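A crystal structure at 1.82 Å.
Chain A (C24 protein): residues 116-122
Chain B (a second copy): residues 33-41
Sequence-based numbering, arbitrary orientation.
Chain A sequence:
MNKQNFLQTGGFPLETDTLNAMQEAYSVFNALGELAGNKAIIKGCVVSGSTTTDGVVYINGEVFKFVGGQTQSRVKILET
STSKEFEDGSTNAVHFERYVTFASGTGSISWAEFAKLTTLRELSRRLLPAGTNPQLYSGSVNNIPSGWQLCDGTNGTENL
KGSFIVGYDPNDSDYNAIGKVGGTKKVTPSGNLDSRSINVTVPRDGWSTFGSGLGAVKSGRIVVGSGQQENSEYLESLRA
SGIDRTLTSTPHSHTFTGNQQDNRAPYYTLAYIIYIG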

ATOM      1  N   LYS A 116      25.718  14.203 -21.368  1.00 34.07           N
ATOM      2  CA  LYS A 116      25.116  13.508 -22.500  1.00 35.45           C
ATOM      3  C   LYS A 116      23.599  13.577 -22.217  1.00 36.80           C
ATOM      4  O   LYS A 116      23.197  13.612 -21.050  1.00 36.15           O
ATOM      5  CB  LYS A 116      25.597  12.045 -22.525  1.00 40.05           C
ATOM      6  CG  LYS A 116      25.480  11.374 -23.890  1.00 64.02           C
ATOM      7  CD  LYS A 116      26.761  11.515 -24.706  1.00 72.61           C
ATOM      8  CE  LYS A 116      26.654  10.778 -26.014  1.00 70.12           C
ATOM      9  NZ  LYS A 116      25.922  11.564 -27.042  1.00 63.72           N
ATOM     10  N   LEU A 117      22.769  13.647 -23.250  1.00 30.90           N
ATOM     11  CA  LEU A 117      21.337  13.773 -23.010  1.00 30.34           C
ATOM     12  C   LEU A 117      20.512  12.566 -23.385  1.00 31.22           C
ATOM     13  O   LEU A 117      20.913  11.790 -24.251  1.00 31.56           O
ATOM     14  CB  LEU A 117      20.794  14.984 -23.791  1.00 31.13           C
ATOM     15  CG  LEU A 117      21.587  16.274 -23.673  1.00 36.59           C
ATOM     16  CD1 LEU A 117      21.349  17.151 -24.867  1.00 37.06           C
ATOM     17  CD2 LEU A 117      21.327  16.967 -22.334  1.00 37.78           C
ATOM     18  N   THR A 118      19.323  12.437 -22.759  1.00 25.61           N
ATOM     19  CA  THR A 118      18.331  11.454 -23.156  1.00 26.12           C
ATOM     20  C   THR A 118      17.555  12.176 -24.267  1.00 29.32           C
ATOM     21  O   THR A 118      17.225  13.364 -24.117  1.00 29.20           O
ATOM     22  CB  THR A 118      17.412  11.075 -21.994  1.00 31.40           C
ATOM     23  OG1 THR A 118      18.194  10.417 -20.996  1.00 34.30           O
ATOM     24  CG2 THR A 118      16.281  10.177 -22.426  1.00 25.33           C
ATOM     25  N   THR A 119      17.259  11.476 -25.363  1.00 25.43           N
ATOM     26  CA  THR A 119      16.575  12.112 -26.497  1.00 24.81           C
ATOM     27  C   THR A 119      15.115  12.407 -26.172  1.00 27.63           C
ATOM     28  O   THR A 119      14.535  11.770 -25.288  1.00 26.15           O
ATOM     29  CB  THR A 119      16.650  11.230 -27.739  1.00 28.50           C
ATOM     30  OG1 THR A 119      15.909  10.041 -27.470  1.00 26.61           O
ATOM     31  CG2 THR A 119      18.097  10.892 -28.162  1.00 29.89           C
ATOM     32  N   LEU A 120      14.503  13.321 -26.937  1.00 24.17           N
ATOM     33  CA  LEU A 120      13.085  13.603 -26.771  1.00 25.18           C
ATOM     34  C   LEU A 120      12.251  12.374 -27.143  1.00 30.13           C
ATOM     35  O   LEU A 120      11.215  12.153 -26.528  1.00 29.56           O
ATOM     36  CB  LEU A 120      12.675  14.798 -27.612  1.00 25.74           C
ATOM     37  CG  LEU A 120      12.943  16.136 -26.964  1.00 33.23           C
ATOM     38  CD1 LEU A 120      12.949  17.237 -28.020  1.00 34.68           C
ATOM     39  CD2 LEU A 120      11.897  16.442 -25.846  1.00 34.01           C
ATOM     40  N   ARG A 121      12.733  11.560 -28.095  1.00 27.69           N
ATOM     41  CA  ARG A 121      12.085  10.299 -28.489  1.00 29.53           C
ATOM     42  C   ARG A 121      11.980   9.369 -27.270  1.00 30.10           C
ATOM     43  O   ARG A 121      10.906   8.844 -26.994  1.00 27.48           O
ATOM     44  CB  ARG A 121      12.888   9.634 -29.624  1.00 31.12           C
ATOM     45  CG  ARG A 121      12.197   8.473 -30.281  1.00 49.41           C
ATOM     46  CD  ARG A 121      13.147   7.723 -31.195  1.00 52.25           C
ATOM     47  NE  ARG A 121      12.546   6.454 -31.575  1.00 57.02           N
ATOM     48  CZ  ARG A 121      12.153   6.149 -32.800  1.00 66.72           C
ATOM     49  NH1 ARG A 121      12.365   6.994 -33.802  1.00 41.46           N
ATOM     50  NH2 ARG A 121      11.579   4.980 -33.044  1.00 67.96           N
ATOM     51  N   GLU A 122      13.081   9.223 -26.516  1.00 26.02           N
ATOM     52  CA  GLU A 122      13.117   8.381 -25.311  1.00 26.07           C
ATOM     53  C   GLU A 122      12.269   8.953 -24.181  1.00 27.49           C
ATOM     54  O   GLU A 122      11.526   8.209 -23.533  1.00 26.01           O
ATOM     55  CB  GLU A 122      14.582   8.142 -24.892  1.00 27.67           C
ATOM     56  CG  GLU A 122      14.774   7.130 -23.769  1.00 38.16           C
ATOM     57  CD  GLU A 122      14.225   5.729 -23.987  1.00 51.35           C
ATOM     58  OE1 GLU A 122      14.065   5.301 -25.154  1.00 40.24           O
ATOM     59  OE2 GLU A 122      13.959   5.056 -22.969  1.00 48.30           O
TER
ATOM     60  N   GLY B  33      19.069  18.038 -34.398  1.00 24.14           N
ATOM     61  CA  GLY B  33      18.068  16.988 -34.593  1.00 24.34           C
ATOM     62  C   GLY B  33      18.291  15.819 -33.658  1.00 27.90           C
ATOM     63  O   GLY B  33      17.343  15.135 -33.272  1.00 27.23           O
ATOM     64  N   GLU B  34      19.543  15.615 -33.233  1.00 26.73           N
ATOM     65  CA  GLU B  34      19.907  14.562 -32.276  1.00 25.85           C
ATOM     66  C   GLU B  34      19.194  14.782 -30.924  1.00 26.79           C
ATOM     67  O   GLU B  34      18.945  13.819 -30.215  1.00 24.74           O
ATOM     68  CB  GLU B  34      21.442  14.503 -32.092  1.00 26.61           C
ATOM     69  CG  GLU B  34      21.939  13.247 -31.417  1.00 31.67           C
ATOM     70  CD  GLU B  34      21.698  11.979 -32.209  1.00 50.21           C
ATOM     71  OE1 GLU B  34      21.422  10.941 -31.569  1.00 52.92           O
ATOM     72  OE2 GLU B  34      21.733  12.033 -33.462  1.00 39.47           O
ATOM     73  N   LEU B  35      18.808  16.029 -30.600  1.00 24.50           N
ATOM     74  CA  LEU B  35      18.043  16.300 -29.363  1.00 25.72           C
ATOM     75  C   LEU B  35      16.676  15.564 -29.413  1.00 28.40           C
ATOM     76  O   LEU B  35      16.177  15.132 -28.380  1.00 24.92           O
ATOM     77  CB  LEU B  35      17.796  17.811 -29.183  1.00 26.33           C
ATOM     78  CG  LEU B  35      19.035  18.714 -29.047  1.00 30.98           C
ATOM     79  CD1 LEU B  35      18.616  20.142 -28.678  1.00 31.78           C
ATOM     80  CD2 LEU B  35      20.012  18.166 -28.003  1.00 31.58           C
ATOM     81  N   ALA B  36      16.102  15.416 -30.630  1.00 24.78           N
ATOM     82  CA  ALA B  36      14.853  14.656 -30.844  1.00 25.23           C
ATOM     83  C   ALA B  36      15.162  13.147 -30.857  1.00 30.45           C
ATOM     84  O   ALA B  36      14.404  12.360 -30.296  1.00 29.93           O
ATOM     85  CB  ALA B  36      14.229  15.059 -32.163  1.00 26.73           C
ATOM     86  N   GLY B  37      16.298  12.767 -31.456  1.00 27.77           N
ATOM     87  CA  GLY B  37      16.710  11.374 -31.566  1.00 27.81           C
ATOM     88  C   GLY B  37      16.558  10.854 -32.980  1.00 33.39           C
ATOM     89  O   GLY B  37      15.766  11.390 -33.767  1.00 29.84           O
ATOM     90  N   ASN B  38      17.299   9.778 -33.302  1.00 33.59           N
ATOM     91  CA  ASN B  38      17.262   9.196 -34.645  1.00 33.80           C
ATOM     92  C   ASN B  38      15.865   8.740 -35.037  1.00 35.06           C
ATOM     93  O   ASN B  38      15.149   8.159 -34.217  1.00 33.45           O
ATOM     94  CB  ASN B  38      18.269   8.053 -34.791  1.00 33.64           C
ATOM     95  CG  ASN B  38      18.531   7.699 -36.238  1.00 51.46           C
ATOM     96  OD1 ASN B  38      18.552   8.556 -37.124  1.00 50.56           O
ATOM     97  ND2 ASN B  38      18.757   6.434 -36.504  1.00 47.07           N
ATOM     98  N   LYS B  39      15.471   9.058 -36.282  1.00 35.33           N
ATOM     99  CA  LYS B  39      14.156   8.722 -36.864  1.00 36.30           C
ATOM    100  C   LYS B  39      12.994   9.396 -36.138  1.00 41.33           C
ATOM    101  O   LYS B  39      11.920   8.821 -36.003  1.00 41.33           O
ATOM    102  CB  LYS B  39      13.955   7.188 -37.056  1.00 39.23           C
ATOM    103  CG  LYS B  39      14.951   6.570 -38.038  1.00 50.85           C
ATOM    104  CD  LYS B  39      14.943   5.044 -37.994  1.00 61.99           C
ATOM    105  CE  LYS B  39      16.157   4.484 -38.699  1.00 76.46           C
ATOM    106  NZ  LYS B  39      16.257   3.011 -38.543  1.00 87.73           N
ATOM    107  N   ALA B  40      13.220  10.603 -35.596  1.00 37.85           N
ATOM    108  CA  ALA B  40      12.114  11.269 -34.925  1.00 36.45           C
ATOM    109  C   ALA B  40      11.401  12.126 -35.941  1.00 35.44           C
ATOM    110  O   ALA B  40      12.014  12.586 -36.897  1.00 31.96           O
ATOM    111  CB  ALA B  40      12.620  12.134 -33.773  1.00 37.51           C
ATOM    112  N   ILE B  41      10.095  12.322 -35.746  1.00 32.90           N
ATOM    113  CA  ILE B  41       9.320  13.222 -36.602  1.00 32.70           C
ATOM    114  C   ILE B  41       9.412  14.523 -35.813  1.00 34.34           C
ATOM    115  O   ILE B  41       8.971  14.563 -34.663  1.00 34.92           O
ATOM    116  CB  ILE B  41       7.848  12.733 -36.762  1.00 35.99           C
ATOM    117  CG1 ILE B  41       7.781  11.387 -37.532  1.00 36.61           C
ATOM    118  CG2 ILE B  41       6.980  13.831 -37.427  1.00 35.02           C
ATOM    119  CD1 ILE B  41       6.525  10.575 -37.303  1.00 43.05           C
TER
HETATM  120  O   HOH W   1      17.940  15.167 -26.067  1.00 38.78           O

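The contact pairs the first turn of a helix in one copy with the C-terminal end of a segment with helical backbone angles in the other. B:Gly37 follows residues 33-36 and breaks away into a type II turn ending at B:Ala40. The carbonyls of B:Leu35 and B:Ala36 are left facing the start of the chain A helix, whose first amide groups lack acceptors from a preceding turn. Two backbone bonds result: A:Leu120 N donates to B:Leu35 O at 2.9 Å, and A:Arg121 N donates to B:Ala36 O, also at 2.9 Å. A water adds a bridge, donating to A:Thr118 O at 2.8 Å and to B:Leu35 O at 2.9 Å.

The third amide, A:Glu122 N, is satisfied within its own chain by A:Thr119 OG1 at 3.1 Å. Threonine suits this N-cap position doubly: in the p rotamer its hydroxyl caps the helix while its methyl packs on the partner, A:Thr119 CG2 lying 3.7 Å from B:Gly37 CA. Glycine is called for at that point on two counts. Its backbone angles would jam a CB against the preceding carbonyl, and a CB would point into A:Thr119 CB and A:Arg121 CB.

Next to these polar bonds, A:Leu117 CD1 meets B:Leu35 CD2 at 3.6 Å, a small apolar contact. A:Arg121 gives up the most surface, 82 of the 386 Å² buried in total. With chi1 to chi3 all t, its extended chain reaches the B turn, where A:Arg121 NH1 makes a weak hydrogen bond to B:Asn38 O at 3.0 Å and lies 2.9 Å from B:Lys39 O, which sits at the guanidinium edge. The rule is economical: backbone carbonyls meet free helix amides, glycine makes room, and a long arginine extends the grip.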